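Local coordinates for DNA photolyase (Agrobacterium tumefaciens, PDB 4U63), which probably repairs ultraviolet-induced cyclobutane pyrimidine dimers in DNA with light, using a bound flavin and a methenyltetrahydrofolate antenna, at residues G248-P252 / H361-R365; G433-R437 / Y450-P454; W299-C303 / N402-V406; G343-V347 / F420-L424. All blocks are in the same frame, centred on the assembly; numbering follows the deposited sequence.

Interaction 1: G248-P252 / H361-R365; sequences GRDFP and HNRVR. With FAD (flavin-adenine dinucleotide), chain C.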
# COMPACT_ATOMS: atom_id res chain seq x y z
N GLY A 248 -11.34 -17.27 6.06
CA GLY A 248 -11.98 -16.02 6.44
C GLY A 248 -11.72 -14.80 5.57
O GLY A 248 -12.53 -13.87 5.56
N ARG A 249 -10.60 -14.81 4.85
CA ARG A 249 -10.15 -13.62 4.13
C ARG A 249 -11.05 -13.18 2.97
O ARG A 249 -10.96 -12.03 2.57
CB ARG A 249 -8.71 -13.81 3.63
CG ARG A 249 -8.52 -14.90 2.58
CD ARG A 249 -7.06 -15.03 2.21
NE ARG A 249 -6.65 -13.96 1.31
CZ ARG A 249 -6.91 -13.94 -0.01
NH1 ARG A 249 -7.58 -14.94 -0.60
NH2 ARG A 249 -6.50 -12.91 -0.74
N ASP A 250 -11.90 -14.07 2.45
CA ASP A 250 -12.79 -13.74 1.32
C ASP A 250 -14.03 -12.94 1.72
O ASP A 250 -14.72 -12.39 0.85
CB ASP A 250 -13.25 -15.02 0.59
CG ASP A 250 -12.13 -15.71 -0.18
OD1 ASP A 250 -11.23 -15.02 -0.70
OD2 ASP A 250 -12.15 -16.96 -0.26
N PHE A 251 -14.32 -12.88 3.02
CA PHE A 251 -15.58 -12.36 3.52
C PHE A 251 -15.37 -11.01 4.22
O PHE A 251 -14.87 -10.98 5.35
CB PHE A 251 -16.20 -13.40 4.46
CG PHE A 251 -16.42 -14.73 3.79
CD1 PHE A 251 -17.54 -14.93 2.98
CD2 PHE A 251 -15.52 -15.77 3.95
CE1 PHE A 251 -17.75 -16.15 2.35
CE2 PHE A 251 -15.73 -16.99 3.32
CZ PHE A 251 -16.84 -17.18 2.52
N PRO A 252 -15.77 -9.90 3.57
CA PRO A 252 -15.43 -8.58 4.09
C PRO A 252 -16.01 -8.21 5.45
O PRO A 252 -15.46 -7.34 6.10
CB PRO A 252 -15.95 -7.61 3.01
CG PRO A 252 -16.97 -8.37 2.28
CD PRO A 252 -16.49 -9.79 2.29
N HIS A 361 -11.54 -3.72 2.12
CA HIS A 361 -11.31 -5.18 2.04
C HIS A 361 -10.94 -5.57 0.61
O HIS A 361 -11.54 -5.07 -0.33
CB HIS A 361 -12.57 -5.92 2.49
CG HIS A 361 -12.37 -7.38 2.63
ND1 HIS A 361 -12.51 -8.25 1.58
CD2 HIS A 361 -12.03 -8.14 3.70
CE1 HIS A 361 -12.28 -9.48 1.99
NE2 HIS A 361 -11.98 -9.44 3.28
N ASN A 362 -9.96 -6.47 0.45
CA ASN A 362 -9.47 -6.81 -0.90
C ASN A 362 -10.54 -7.31 -1.88
O ASN A 362 -10.55 -6.93 -3.05
CB ASN A 362 -8.36 -7.85 -0.87
CG ASN A 362 -7.89 -8.24 -2.28
OD1 ASN A 362 -7.23 -7.45 -2.96
ND2 ASN A 362 -8.27 -9.43 -2.74
N ARG A 363 -11.41 -8.20 -1.41
CA ARG A 363 -12.51 -8.68 -2.24
C ARG A 363 -13.35 -7.52 -2.76
O ARG A 363 -13.73 -7.48 -3.92
CB ARG A 363 -13.38 -9.69 -1.49
CG ARG A 363 -14.63 -10.17 -2.24
CD ARG A 363 -14.34 -10.72 -3.62
NE ARG A 363 -13.48 -11.90 -3.59
CZ ARG A 363 -13.18 -12.64 -4.66
NH1 ARG A 363 -13.66 -12.33 -5.87
NH2 ARG A 363 -12.39 -13.70 -4.53
N VAL A 364 -13.61 -6.55 -1.89
CA VAL A 364 -14.43 -5.41 -2.26
C VAL A 364 -13.64 -4.47 -3.18
O VAL A 364 -14.24 -3.84 -4.07
CB VAL A 364 -15.03 -4.72 -1.01
CG1 VAL A 364 -15.98 -3.64 -1.42
CG2 VAL A 364 -15.78 -5.75 -0.15
N ARG A 365 -12.31 -4.37 -3.01
CA ARG A 365 -11.49 -3.62 -3.98
C ARG A 365 -11.69 -4.16 -5.39
O ARG A 365 -11.85 -3.40 -6.34
CB ARG A 365 -10.00 -3.62 -3.63
CG ARG A 365 -9.66 -2.91 -2.35
CD ARG A 365 -8.18 -2.62 -2.22
NE ARG A 365 -7.81 -2.46 -0.81
CZ ARG A 365 -6.68 -1.93 -0.34
NH1 ARG A 365 -5.73 -1.44 -1.13
NH2 ARG A 365 -6.51 -1.88 0.98
PA FAD C . -3.64 -9.47 4.16
O1A FAD C . -4.70 -10.36 3.60
O2A FAD C . -3.36 -9.52 5.62
O5B FAD C . -2.32 -9.73 3.28
C5B FAD C . -1.01 -9.50 3.80
C4B FAD C . -0.20 -8.58 2.90
O4B FAD C . -0.04 -9.12 1.60
C3B FAD C . -0.84 -7.22 2.70
O3B FAD C . -0.62 -6.34 3.81
C2B FAD C . -0.18 -6.76 1.41
O2B FAD C . 1.11 -6.20 1.65
C1B FAD C . -0.03 -8.05 0.64
N9A FAD C . -1.12 -8.31 -0.33
C8A FAD C . -2.25 -9.00 -0.08
N7A FAD C . -3.02 -9.08 -1.18
C5A FAD C . -2.37 -8.45 -2.18
C6A FAD C . -2.64 -8.16 -3.59
N6A FAD C . -3.79 -8.60 -4.16
N1A FAD C . -1.72 -7.46 -4.27
C2A FAD C . -0.58 -7.01 -3.69
N3A FAD C . -0.27 -7.24 -2.40
C4A FAD C . -1.12 -7.94 -1.61
N1 FAD C . -2.37 -3.35 -1.76
C2 FAD C . -1.49 -2.44 -1.30
O2 FAD C . -0.67 -2.82 -0.43
N3 FAD C . -1.47 -1.16 -1.75
C4 FAD C . -2.34 -0.71 -2.70
O4 FAD C . -2.30 0.47 -3.13
C4X FAD C . -3.34 -1.66 -3.24
N5 FAD C . -4.27 -1.30 -4.18
C5X FAD C . -5.15 -2.22 -4.66
C6 FAD C . -6.08 -1.87 -5.64
C7 FAD C . -7.00 -2.80 -6.13
C7M FAD C . -8.01 -2.40 -7.19
C8 FAD C . -7.00 -4.18 -5.61
C8M FAD C . -7.97 -5.23 -6.12
C9 FAD C . -6.09 -4.53 -4.65
C9A FAD C . -5.16 -3.62 -4.15
N10 FAD C . -4.22 -4.00 -3.14
C10 FAD C . -3.30 -3.03 -2.69
C1' FAD C . -4.12 -5.37 -2.63
C2' FAD C . -4.90 -5.79 -1.41
O2' FAD C . -6.29 -5.48 -1.60
C3' FAD C . -4.37 -5.15 -0.14
O3' FAD C . -2.97 -5.40 0.01
C4' FAD C . -5.13 -5.71 1.06
O4' FAD C . -6.48 -5.26 1.01
C5' FAD C . -4.47 -5.25 2.34
O5' FAD C . -5.15 -5.74 3.50
P FAD C . -4.33 -6.65 4.55
O1P FAD C . -5.23 -6.96 5.69
O2P FAD C . -3.03 -5.98 4.91
O3P FAD C . -4.03 -7.97 3.68
O HOH W 1 -11.99 -11.05 5.71

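Interaction 2: G433-R437 / Y450-P454; sequences GDYVR and YIHKP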
# COMPACT_ATOMS: atom_id res chain seq x y z
N GLY A 433 -25.34 -9.85 4.87
CA GLY A 433 -25.36 -8.41 4.65
C GLY A 433 -24.68 -7.58 5.73
O GLY A 433 -24.86 -6.36 5.77
N ASP A 434 -23.89 -8.22 6.60
CA ASP A 434 -23.26 -7.53 7.73
C ASP A 434 -22.28 -6.43 7.32
O ASP A 434 -22.23 -5.39 7.95
CB ASP A 434 -22.56 -8.53 8.66
CG ASP A 434 -23.54 -9.45 9.36
OD1 ASP A 434 -24.75 -9.12 9.43
OD2 ASP A 434 -23.11 -10.51 9.85
N TYR A 435 -21.50 -6.67 6.28
CA TYR A 435 -20.58 -5.64 5.77
C TYR A 435 -21.38 -4.46 5.19
O TYR A 435 -21.07 -3.31 5.46
CB TYR A 435 -19.66 -6.23 4.74
CG TYR A 435 -18.69 -5.28 4.07
CD1 TYR A 435 -17.53 -4.85 4.71
CD2 TYR A 435 -18.91 -4.84 2.76
CE1 TYR A 435 -16.63 -3.99 4.08
CE2 TYR A 435 -18.03 -3.99 2.13
CZ TYR A 435 -16.89 -3.57 2.78
OH TYR A 435 -16.00 -2.74 2.14
N VAL A 436 -22.41 -4.76 4.41
CA VAL A 436 -23.27 -3.71 3.84
C VAL A 436 -23.94 -2.87 4.93
O VAL A 436 -23.93 -1.66 4.85
CB VAL A 436 -24.33 -4.30 2.88
CG1 VAL A 436 -25.44 -3.31 2.59
CG2 VAL A 436 -23.65 -4.75 1.58
N ARG A 437 -24.51 -3.53 5.93
CA ARG A 437 -25.16 -2.84 7.05
C ARG A 437 -24.20 -1.95 7.85
O ARG A 437 -24.61 -0.91 8.38
CB ARG A 437 -25.84 -3.84 8.00
CG ARG A 437 -27.05 -4.51 7.38
CD ARG A 437 -27.94 -5.19 8.40
NE ARG A 437 -28.91 -6.03 7.69
CZ ARG A 437 -28.70 -7.29 7.31
NH1 ARG A 437 -29.64 -7.96 6.65
NH2 ARG A 437 -27.55 -7.89 7.61
N TYR A 450 -33.11 -8.97 0.32
CA TYR A 450 -33.04 -7.72 -0.45
C TYR A 450 -31.87 -6.79 -0.13
O TYR A 450 -31.71 -5.77 -0.79
CB TYR A 450 -34.34 -6.94 -0.26
CG TYR A 450 -35.57 -7.74 -0.63
CD1 TYR A 450 -35.75 -8.21 -1.93
CD2 TYR A 450 -36.56 -8.01 0.32
CE1 TYR A 450 -36.87 -8.94 -2.28
CE2 TYR A 450 -37.69 -8.74 -0.02
CZ TYR A 450 -37.84 -9.21 -1.32
OH TYR A 450 -38.96 -9.93 -1.67
N ILE A 451 -31.05 -7.13 0.87
CA ILE A 451 -29.96 -6.24 1.30
C ILE A 451 -28.99 -5.86 0.16
O ILE A 451 -28.49 -4.74 0.13
CB ILE A 451 -29.19 -6.83 2.52
CG1 ILE A 451 -28.23 -5.80 3.14
CG2 ILE A 451 -28.41 -8.08 2.14
CD1 ILE A 451 -28.90 -4.59 3.76
N HIS A 452 -28.74 -6.78 -0.78
CA HIS A 452 -27.84 -6.50 -1.91
C HIS A 452 -28.54 -6.02 -3.17
O HIS A 452 -27.88 -5.66 -4.14
CB HIS A 452 -27.00 -7.74 -2.24
CG HIS A 452 -26.01 -8.06 -1.18
ND1 HIS A 452 -24.88 -7.30 -0.98
CD2 HIS A 452 -25.98 -9.03 -0.24
CE1 HIS A 452 -24.19 -7.80 0.03
NE2 HIS A 452 -24.84 -8.85 0.50
N LYS A 453 -29.87 -6.01 -3.14
CA LYS A 453 -30.68 -5.57 -4.26
C LYS A 453 -31.96 -4.89 -3.75
O LYS A 453 -33.07 -5.36 -4.01
CB LYS A 453 -30.99 -6.75 -5.20
CG LYS A 453 -31.55 -8.01 -4.52
CD LYS A 453 -31.51 -9.19 -5.48
CE LYS A 453 -32.37 -10.35 -5.00
NZ LYS A 453 -31.86 -10.97 -3.75
N PRO A 454 -31.82 -3.76 -3.03
CA PRO A 454 -33.00 -3.08 -2.47
C PRO A 454 -34.00 -2.62 -3.55
O PRO A 454 -35.20 -2.51 -3.28
CB PRO A 454 -32.41 -1.88 -1.72
CG PRO A 454 -31.04 -1.68 -2.28
CD PRO A 454 -30.57 -3.02 -2.75

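Interaction 3: W299-C303 / N402-V406; sequences WREFC and NWQWV. With FAD (flavin-adenine dinucleotide), chain C.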
# COMPACT_ATOMS: atom_id res chain seq x y z
N TRP A 299 2.32 -11.90 -3.28
CA TRP A 299 1.60 -11.05 -4.25
C TRP A 299 2.17 -9.62 -4.26
O TRP A 299 2.31 -9.02 -5.31
CB TRP A 299 0.09 -11.03 -4.03
CG TRP A 299 -0.61 -12.18 -4.68
CD1 TRP A 299 -1.05 -13.32 -4.08
CD2 TRP A 299 -0.94 -12.32 -6.08
NE1 TRP A 299 -1.64 -14.15 -4.99
CE2 TRP A 299 -1.58 -13.57 -6.23
CE3 TRP A 299 -0.76 -11.51 -7.21
CZ2 TRP A 299 -2.04 -14.03 -7.46
CZ3 TRP A 299 -1.22 -11.98 -8.44
CH2 TRP A 299 -1.85 -13.23 -8.56
N ARG A 300 2.51 -9.09 -3.09
CA ARG A 300 3.20 -7.78 -3.02
C ARG A 300 4.53 -7.83 -3.79
O ARG A 300 4.82 -6.95 -4.61
CB ARG A 300 3.40 -7.34 -1.56
CG ARG A 300 4.27 -6.10 -1.37
CD ARG A 300 4.26 -5.63 0.08
NE ARG A 300 5.19 -4.52 0.31
CZ ARG A 300 6.50 -4.64 0.56
NH1 ARG A 300 7.09 -5.84 0.65
NH2 ARG A 300 7.23 -3.55 0.74
N GLU A 301 5.32 -8.88 -3.53
CA GLU A 301 6.58 -9.10 -4.26
C GLU A 301 6.36 -9.11 -5.76
O GLU A 301 7.11 -8.47 -6.52
CB GLU A 301 7.21 -10.42 -3.84
CG GLU A 301 7.61 -10.49 -2.37
CD GLU A 301 8.81 -9.63 -2.04
OE1 GLU A 301 9.78 -9.58 -2.84
OE2 GLU A 301 8.79 -9.01 -0.96
N PHE A 302 5.34 -9.85 -6.19
CA PHE A 302 5.07 -10.01 -7.60
C PHE A 302 4.69 -8.67 -8.24
O PHE A 302 5.11 -8.37 -9.36
CB PHE A 302 3.96 -11.05 -7.80
CG PHE A 302 3.72 -11.43 -9.23
CD1 PHE A 302 4.77 -11.85 -10.05
CD2 PHE A 302 2.42 -11.42 -9.76
CE1 PHE A 302 4.54 -12.21 -11.37
CE2 PHE A 302 2.19 -11.79 -11.08
CZ PHE A 302 3.26 -12.19 -11.89
N CYS A 303 3.89 -7.87 -7.53
CA CYS A 303 3.53 -6.53 -8.04
C CYS A 303 4.78 -5.68 -8.29
O CYS A 303 4.88 -4.99 -9.32
CB CYS A 303 2.57 -5.83 -7.09
SG CYS A 303 0.92 -6.59 -7.04
N ASN A 402 -2.87 -4.31 -9.53
CA ASN A 402 -4.21 -4.83 -9.29
C ASN A 402 -5.27 -4.20 -10.19
O ASN A 402 -6.13 -4.90 -10.70
CB ASN A 402 -4.58 -4.73 -7.80
CG ASN A 402 -3.93 -5.83 -6.98
OD1 ASN A 402 -4.43 -6.95 -6.94
ND2 ASN A 402 -2.83 -5.52 -6.32
N TRP A 403 -5.19 -2.90 -10.41
CA TRP A 403 -6.09 -2.25 -11.38
C TRP A 403 -5.95 -2.85 -12.78
O TRP A 403 -6.96 -3.13 -13.44
CB TRP A 403 -5.87 -0.73 -11.41
CG TRP A 403 -6.58 -0.03 -10.28
CD1 TRP A 403 -6.06 0.35 -9.09
CD2 TRP A 403 -7.96 0.33 -10.26
NE1 TRP A 403 -7.03 0.95 -8.31
CE2 TRP A 403 -8.21 0.94 -9.00
CE3 TRP A 403 -9.02 0.19 -11.17
CZ2 TRP A 403 -9.47 1.42 -8.66
CZ3 TRP A 403 -10.26 0.66 -10.83
CH2 TRP A 403 -10.48 1.27 -9.57
N GLN A 404 -4.72 -3.08 -13.23
CA GLN A 404 -4.50 -3.69 -14.55
C GLN A 404 -5.08 -5.11 -14.65
O GLN A 404 -5.66 -5.46 -15.69
CB GLN A 404 -3.02 -3.67 -14.94
CG GLN A 404 -2.51 -2.26 -15.22
CD GLN A 404 -1.92 -2.08 -16.62
OE1 GLN A 404 -2.39 -2.66 -17.59
NE2 GLN A 404 -0.91 -1.24 -16.72
N TRP A 405 -4.96 -5.91 -13.59
CA TRP A 405 -5.55 -7.26 -13.60
C TRP A 405 -7.07 -7.20 -13.69
O TRP A 405 -7.67 -7.93 -14.46
CB TRP A 405 -5.13 -8.07 -12.37
CG TRP A 405 -3.70 -8.53 -12.40
CD1 TRP A 405 -3.00 -9.02 -13.48
CD2 TRP A 405 -2.79 -8.56 -11.30
NE1 TRP A 405 -1.72 -9.34 -13.11
CE2 TRP A 405 -1.56 -9.07 -11.78
CE3 TRP A 405 -2.89 -8.21 -9.95
CZ2 TRP A 405 -0.45 -9.22 -10.96
CZ3 TRP A 405 -1.78 -8.36 -9.14
CH2 TRP A 405 -0.58 -8.86 -9.65
N VAL A 406 -7.69 -6.31 -12.92
CA VAL A 406 -9.15 -6.15 -12.99
C VAL A 406 -9.57 -5.68 -14.40
O VAL A 406 -10.60 -6.12 -14.92
CB VAL A 406 -9.69 -5.20 -11.90
CG1 VAL A 406 -11.20 -5.05 -12.04
CG2 VAL A 406 -9.37 -5.74 -10.52
PA FAD C . -3.64 -9.47 4.16
O1A FAD C . -4.70 -10.36 3.60
O2A FAD C . -3.36 -9.52 5.62
O5B FAD C . -2.32 -9.73 3.28
C5B FAD C . -1.01 -9.50 3.80
C4B FAD C . -0.20 -8.58 2.90
O4B FAD C . -0.04 -9.12 1.60
C3B FAD C . -0.84 -7.22 2.70
O3B FAD C . -0.62 -6.34 3.81
C2B FAD C . -0.18 -6.76 1.41
O2B FAD C . 1.11 -6.20 1.65
C1B FAD C . -0.03 -8.05 0.64
N9A FAD C . -1.12 -8.31 -0.33
C8A FAD C . -2.25 -9.00 -0.08
N7A FAD C . -3.02 -9.08 -1.18
C5A FAD C . -2.37 -8.45 -2.18
C6A FAD C . -2.64 -8.16 -3.59
N6A FAD C . -3.79 -8.60 -4.16
N1A FAD C . -1.72 -7.46 -4.27
C2A FAD C . -0.58 -7.01 -3.69
N3A FAD C . -0.27 -7.24 -2.40
C4A FAD C . -1.12 -7.94 -1.61
N1 FAD C . -2.37 -3.35 -1.76
C2 FAD C . -1.49 -2.44 -1.30
O2 FAD C . -0.67 -2.82 -0.43
N3 FAD C . -1.47 -1.16 -1.75
C4 FAD C . -2.34 -0.71 -2.70
O4 FAD C . -2.30 0.47 -3.13
C4X FAD C . -3.34 -1.66 -3.24
N5 FAD C . -4.27 -1.30 -4.18
C5X FAD C . -5.15 -2.22 -4.66
C6 FAD C . -6.08 -1.87 -5.64
C7 FAD C . -7.00 -2.80 -6.13
C7M FAD C . -8.01 -2.40 -7.19
C8 FAD C . -7.00 -4.18 -5.61
C8M FAD C . -7.97 -5.23 -6.12
C9 FAD C . -6.09 -4.53 -4.65
C9A FAD C . -5.16 -3.62 -4.15
N10 FAD C . -4.22 -4.00 -3.14
C10 FAD C . -3.30 -3.03 -2.69
C1' FAD C . -4.12 -5.37 -2.63
C2' FAD C . -4.90 -5.79 -1.41
O2' FAD C . -6.29 -5.48 -1.60
C3' FAD C . -4.37 -5.15 -0.14
O3' FAD C . -2.97 -5.40 0.01
C4' FAD C . -5.13 -5.71 1.06
O4' FAD C . -6.48 -5.26 1.01
C5' FAD C . -4.47 -5.25 2.34
O5' FAD C . -5.15 -5.74 3.50
P FAD C . -4.33 -6.65 4.55
O1P FAD C . -5.23 -6.96 5.69
O2P FAD C . -3.03 -5.98 4.91
O3P FAD C . -4.03 -7.97 3.68

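Interaction 4: G343-V347 / F420-L424; sequences GYPIV and FNPIL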
# COMPACT_ATOMS: atom_id res chain seq x y z
N GLY A 343 -25.90 2.83 -5.94
CA GLY A 343 -27.15 2.08 -5.78
C GLY A 343 -26.94 0.57 -5.72
O GLY A 343 -27.92 -0.18 -5.63
N TYR A 344 -25.68 0.13 -5.79
CA TYR A 344 -25.28 -1.27 -5.61
C TYR A 344 -24.64 -1.35 -4.22
O TYR A 344 -23.51 -0.90 -4.03
CB TYR A 344 -24.29 -1.70 -6.70
CG TYR A 344 -24.96 -1.89 -8.04
CD1 TYR A 344 -25.19 -0.81 -8.89
CD2 TYR A 344 -25.38 -3.16 -8.46
CE1 TYR A 344 -25.81 -0.98 -10.12
CE2 TYR A 344 -26.00 -3.34 -9.68
CZ TYR A 344 -26.22 -2.25 -10.51
OH TYR A 344 -26.85 -2.44 -11.72
N PRO A 345 -25.37 -1.91 -3.23
CA PRO A 345 -24.90 -1.82 -1.84
C PRO A 345 -23.46 -2.29 -1.56
O PRO A 345 -22.76 -1.63 -0.82
CB PRO A 345 -25.91 -2.68 -1.09
CG PRO A 345 -27.17 -2.45 -1.85
CD PRO A 345 -26.74 -2.47 -3.29
N ILE A 346 -23.04 -3.40 -2.15
CA ILE A 346 -21.68 -3.90 -1.87
C ILE A 346 -20.61 -2.92 -2.37
O ILE A 346 -19.59 -2.72 -1.72
CB ILE A 346 -21.47 -5.34 -2.41
CG1 ILE A 346 -20.14 -5.93 -1.93
CG2 ILE A 346 -21.53 -5.41 -3.93
CD1 ILE A 346 -20.06 -6.13 -0.44
N VAL A 347 -20.88 -2.30 -3.52
CA VAL A 347 -19.97 -1.31 -4.10
C VAL A 347 -19.94 -0.09 -3.20
O VAL A 347 -18.88 0.40 -2.82
CB VAL A 347 -20.40 -0.92 -5.53
CG1 VAL A 347 -19.58 0.25 -6.07
CG2 VAL A 347 -20.30 -2.12 -6.45
N PHE A 420 -19.16 -10.16 -13.64
CA PHE A 420 -20.15 -10.61 -12.67
C PHE A 420 -20.96 -9.46 -12.14
O PHE A 420 -20.49 -8.32 -12.06
CB PHE A 420 -19.51 -11.31 -11.49
CG PHE A 420 -18.67 -12.47 -11.88
CD1 PHE A 420 -19.25 -13.66 -12.27
CD2 PHE A 420 -17.30 -12.36 -11.86
CE1 PHE A 420 -18.47 -14.73 -12.63
CE2 PHE A 420 -16.51 -13.42 -12.23
CZ PHE A 420 -17.10 -14.61 -12.61
N ASN A 421 -22.18 -9.81 -11.75
CA ASN A 421 -23.09 -8.91 -11.12
C ASN A 421 -22.59 -8.64 -9.70
O ASN A 421 -22.36 -9.58 -8.94
CB ASN A 421 -24.49 -9.53 -11.08
CG ASN A 421 -25.58 -8.52 -10.80
OD1 ASN A 421 -25.34 -7.51 -10.16
ND2 ASN A 421 -26.78 -8.81 -11.29
N PRO A 422 -22.40 -7.35 -9.34
CA PRO A 422 -22.05 -6.99 -7.96
C PRO A 422 -23.03 -7.57 -6.93
O PRO A 422 -22.63 -7.88 -5.82
CB PRO A 422 -22.15 -5.47 -7.95
CG PRO A 422 -22.05 -5.04 -9.36
CD PRO A 422 -22.43 -6.18 -10.24
N ILE A 423 -24.29 -7.69 -7.32
CA ILE A 423 -25.33 -8.22 -6.44
C ILE A 423 -25.00 -9.64 -6.03
O ILE A 423 -25.04 -9.98 -4.86
CB ILE A 423 -26.71 -8.19 -7.14
CG1 ILE A 423 -27.10 -6.76 -7.52
CG2 ILE A 423 -27.81 -8.78 -6.25
CD1 ILE A 423 -27.96 -6.70 -8.76
N LEU A 424 -24.66 -10.47 -7.02
CA LEU A 424 -24.29 -11.87 -6.80
C LEU A 424 -23.00 -11.99 -5.99
O LEU A 424 -22.89 -12.83 -5.09
CB LEU A 424 -24.15 -12.61 -8.13
CG LEU A 424 -25.40 -12.70 -9.01
CD1 LEU A 424 -25.04 -13.25 -10.39
CD2 LEU A 424 -26.47 -13.57 -8.35

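Interaction 1: G248-P252 / H361-R365
Pro252 sets its CA, a member of its own pyrrolidine ring, over the face of the His361 imidazole, 3.5 Å from the ring centroid and 13° off the normal, a CH-pi contact. Pro252 CB continues the cover, 3.6 Å from His361 CG, and also meets Val364 CG2 at 3.7 Å, the proline and valine side chains crossing at about a right angle. With CG anti to its backbone N (chi1 -172°), His361 swings its ring out to the loop, where ND1 accepts a weak capping hydrogen bond from Arg363 N, His361 being the N-cap residue of helix 362-375. NE2 looks into the type I turn from Gly248 to Phe251: it lies 2.9 Å from Arg249 O, and a water sits 2.9 Å from each of NE2, Gly248 O and Phe251 O. This capped helix start is part of the FAD pocket of the photolyase fold. Asn362 OD1 accepts a 2.6 Å hydrogen bond from O2' of the flavin's ribityl chain, while Arg365, salt-bridged to Asp393, brings NH1 to 3.2 Å from FAD C4X. The bent chain of Arg363 passes Asp250 O with CG, and its NH2 stays 4.2 Å from Asp250 OD1, beyond salt-bridge range.

Interaction 2: G433-R437 / Y450-P454
Ile451 comes first along 450-454 to meet the other segment, and its three outer carbons divide the work. CG2 rests 4.0 Å from Gly433 CA, at the N-cap of helix 434-439, where the lack of a side chain lets the isoleucine methyl come down onto the backbone. CG1 faces Val436 CG1 at 3.8 Å, the two side chains reaching toward each other tip to tip. The first torsion (chi1 -169°, CG1 anti to the backbone N) carries CG1 toward the valine, and chi2 near 65° turns CD1 to Arg437, where it lies 4.1 Å from CG and over one face of the guanidinium. That guanidinium is held from several directions: a salt bridge from NH2 to Asp434 OD1 at 3.6 Å, and hydrogen bonds to the backbone oxygens of Asp432 and Leu446.

These contacts fold the chain back on itself within the helical FAD-binding domain, only 12 residues separating the segments, so that Ile451 and His452 pack on the first turn of helix 434-439. His452 follows. Its ring brings CE1 to 3.5 Å from Val436 CG2, so the two methyls of one valine are shared between Ile451 and His452. NE2 is hydrogen-bonded to Asp430 O; the same Asp430 accepts from the backbone N of Tyr435 and Val436 through its carboxylate, so one residue holds both the histidine ring and the start of the helix it packs on. On its other contacts, the His452 side chain touches Glu427 of helix 422-429.

Interaction 3: W299-C303 / N402-V406
Trp405 leans across to helix 287-309 and takes the rim of Trp299 on the face of its indole, so Trp299 is the side chain to follow outward. Its CB lies beside the adenine of FAD, 4.0 Å from C6A. From there the indole runs past the base, with CG anti to the carbonyl carbon (chi1 -84°), and delivers its benzo edge to Trp405. CE3 comes within 3.6 Å of Trp405 CH2, and CZ3, further out, closes to 3.4 Å from the same atom. The six-membered rings stand nearly perpendicular, at 84°, in an offset edge-to-face pair, and Tyr168 stacks on Trp299 from elsewhere in the chain.

The segments 299-303 and 402-406 run at 90°, their axes 12.6 Å apart at closest approach, and these large side chains bridge the gap beside the adenine pocket of the photolyase FAD-binding domain. There FAD is bent into the U shape known from photolyases, and Asn402 sits between adenine and isoalloxazine. Its amide pairs with the adenine edge: ND2 donates to N1A at 3.0 Å, while OD1 accepts from N6A over a longer 3.3 Å. ND2 also bonds to Ser398 O, which helps fix the amide's rotation, and CB packs 3.3 Å from flavin C8. Phe302 CE2 meets Trp405 CZ2, the atom next to CH2. Cys303 SG approaches that ring obliquely, a sulfur-aromatic contact, and also lies 3.7 Å from adenine C2A.

Interaction 4: G343-V347 / F420-L424
Apolar packing of Tyr344, Ile346 and Val347 around Pro422 makes up most of this contact. The tyrosine ring crosses the proline obliquely, CD2 lying 3.9 Å from Pro422 CG, and its next carbon, CE2, reaches Ile423 CD1 at 4.0 Å. Tyr344 CG is anti to the carbonyl carbon (chi1 -73°), which brings the ring's CD2-CE2 side against the start of the other helix. Val347 CG2 and Pro422 CB lie side by side, pointing the same way, 4.1 Å apart, and Ile346 CG2 is equally 4.1 Å from Pro422 CB.

That same Ile346 methyl makes a van der Waals contact with a carbonyl, 3.3 Å from Pro422 O.

The polar bonds lie within the segments or beyond them. Asn421 caps helix 422-429, its OD1 accepting from Ile423 N at 3.0 Å; the N-H comes from above the carbonyl plane, 48° out of it. Tyr344 OH is hydrogen-bonded to Val478 O, anchoring the far end of the ring.

Two helix starts of the FAD-binding domain are thus joined, those of 345-357 and 422-429. Helix 362-375 packs against both through Phe371, which touches Tyr344, Val347 and Pro422, while His480 of helix 480-495 touches Tyr344 and Asn421.

How the interactions relate
Interactions 1 and 3 both touch FAD: 361-365 serves the ribityl chain and isoalloxazine, 299-303 lies along the adenine, and 402-406 meets both the adenine and the dimethylbenzene end. The centres of interactions 1 and 3 are about 16 Å apart. Interactions 2 and 4 lie further out, with centres about 9 Å apart, and Pro345 joins them directly, its CG 3.3 Å from Ile451 O. Tyr435 links interaction 2 to interaction 1, packing its CE2 3.6 Å from Val364 CG2. Interaction 4 meets interaction 1 as well, where Ile346 O lies 3.7 Å from Val364 CG1. A continuous path of packing therefore runs from the outer helices to the flavin pocket, while interaction 3 stays about 29 Å from interaction 2, centre to centre.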